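Local coordinates for helix-turn-helix domain-containing protein (Shewanella amazonensis SB2B, PDB 3KE2) that is of unknown function but carries a winged helix-turn-helix fold of a kind that commonly binds DNA, and may act as a dimer, at the interface of chains A and B. Numbering follows the deposited sequence. Chains: chain A/B, uncharacterized protein YP_928783.1.

The interface of chains A and B. Residues chain A 19, 23, 85-87, 90; chain B 60, 84-86.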
# COMPACT_ATOMS: atom_id res chain seq x y z
N PHE A 19 -1.44 5.03 5.15
CA PHE A 19 -0.99 3.78 4.55
C PHE A 19 -0.05 3.05 5.51
O PHE A 19 -0.22 1.87 5.76
CB PHE A 19 -0.31 4.07 3.19
CG PHE A 19 0.31 2.86 2.52
CD1 PHE A 19 -0.46 1.97 1.80
CD2 PHE A 19 1.70 2.65 2.58
CE1 PHE A 19 0.12 0.87 1.20
CE2 PHE A 19 2.27 1.57 1.97
CZ PHE A 19 1.49 0.67 1.28
N LEU A 23 -0.08 -0.73 7.43
CA LEU A 23 1.02 -1.72 7.43
C LEU A 23 1.52 -2.04 8.81
O LEU A 23 1.93 -3.18 9.09
CB LEU A 23 2.20 -1.27 6.56
CG LEU A 23 2.23 -1.66 5.09
CD1 LEU A 23 0.91 -1.57 4.44
CD2 LEU A 23 3.26 -0.76 4.40
N PRO A 85 -0.52 -7.95 -2.25
CA PRO A 85 0.55 -7.21 -2.90
C PRO A 85 1.54 -6.57 -1.94
O PRO A 85 2.53 -5.97 -2.40
CB PRO A 85 -0.21 -6.11 -3.63
CG PRO A 85 -1.33 -5.79 -2.74
CD PRO A 85 -1.74 -7.12 -2.13
N ILE A 86 1.28 -6.67 -0.63
CA ILE A 86 2.12 -6.06 0.38
C ILE A 86 3.18 -7.02 0.89
O ILE A 86 2.93 -8.20 1.19
CB ILE A 86 1.28 -5.58 1.59
CG1 ILE A 86 0.16 -4.65 1.12
CG2 ILE A 86 2.15 -4.89 2.62
CD1 ILE A 86 0.61 -3.51 0.33
N SER A 87 4.38 -6.49 0.99
CA SER A 87 5.50 -7.24 1.46
C SER A 87 5.59 -7.08 2.97
O SER A 87 5.86 -6.01 3.48
CB SER A 87 6.77 -6.71 0.81
OG SER A 87 7.91 -7.41 1.27
N TRP A 90 9.08 -6.01 4.49
CA TRP A 90 9.45 -4.61 4.42
C TRP A 90 9.21 -3.92 5.75
O TRP A 90 10.07 -3.22 6.25
CB TRP A 90 8.65 -3.90 3.32
CG TRP A 90 9.06 -2.49 3.09
CD1 TRP A 90 10.01 -2.06 2.23
CD2 TRP A 90 8.54 -1.33 3.74
NE1 TRP A 90 10.10 -0.68 2.28
CE2 TRP A 90 9.21 -0.22 3.22
CE3 TRP A 90 7.56 -1.12 4.70
CZ2 TRP A 90 8.95 1.09 3.63
CZ3 TRP A 90 7.29 0.17 5.12
CH2 TRP A 90 7.99 1.26 4.58
N ILE B 60 2.39 5.13 -1.43
CA ILE B 60 2.34 3.71 -1.15
C ILE B 60 3.78 3.12 -1.19
O ILE B 60 3.96 1.91 -1.33
CB ILE B 60 1.33 2.96 -2.09
CG1 ILE B 60 1.80 2.96 -3.54
CG2 ILE B 60 -0.08 3.56 -1.95
CD1 ILE B 60 0.87 2.20 -4.47
N GLY B 84 9.62 -0.71 -2.62
CA GLY B 84 9.40 -0.60 -1.19
C GLY B 84 8.52 -1.73 -0.67
O GLY B 84 8.79 -2.90 -0.92
N PRO B 85 7.43 -1.37 -0.00
CA PRO B 85 6.56 -2.36 0.57
C PRO B 85 5.65 -3.08 -0.43
O PRO B 85 4.87 -3.94 -0.03
CB PRO B 85 5.69 -1.53 1.53
CG PRO B 85 5.62 -0.22 0.91
CD PRO B 85 6.85 -0.02 0.08
N ILE B 86 5.70 -2.71 -1.70
CA ILE B 86 4.86 -3.34 -2.70
C ILE B 86 5.61 -4.51 -3.34
O ILE B 86 6.78 -4.38 -3.70
CB ILE B 86 4.40 -2.33 -3.77
CG1 ILE B 86 3.64 -1.18 -3.11
CG2 ILE B 86 3.54 -2.99 -4.83
CD1 ILE B 86 2.47 -1.59 -2.25
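The backbone amide of A:Ser87 gives its hydrogen to the carbonyl oxygen of B:Pro85, N to O 2.8 Å, in a nearly straight bond (169° at the hydrogen). This joins two copies of a winged helix-turn-helix protein about a two-fold axis, so the same bond recurs with the chains exchanged. Between the twin bonds A:Ile86 and B:Ile86 form a short antiparallel beta bridge, and their side chains meet tip to tip, CD1 to CD1 at 3.7 Å.

Next to the bridge, the ring of B:Pro85 is wedged among side chains of chain A, A:Trp90, A:Leu23 and A:Phe19 among them. A:Trp90, near the start of helix 88-102, has CG anti to its backbone N (chi1 -174°), and chi2 of 90° turns the indole so that one face lies against the B:Gly84–B:Pro85 segment. The proline CB sits over the six-membered ring, 4.0 Å from its centroid, while the carbonyl carbon of B:Gly84 covers the five-membered ring. An alanine in place of A:Trp90 would probably open a gap beside B:Pro85 and leave the B:Gly84 peptide without its flat support, freeing this turn to shift. From helix 14-31, A:Leu23 adds its CD2 methyl, crossing the proline at about a right angle and reaching its CB at 3.8 Å.

A:Phe19, on the same helix, presents its ring edge to B:Pro85, where CG lies in the ring plane 3.9 Å from CE2. One face of that phenyl takes the CD1 methyl of A:Leu23 from its own chain; the opposite face receives CA of B:Ile60, 3.9 Å from the ring centroid, at the end of the 3-10 helix 57-60. Neighbours on both faces and at this edge should restrict the phenyl's rotation. The pairing seen in the crystal may or may not persist in solution.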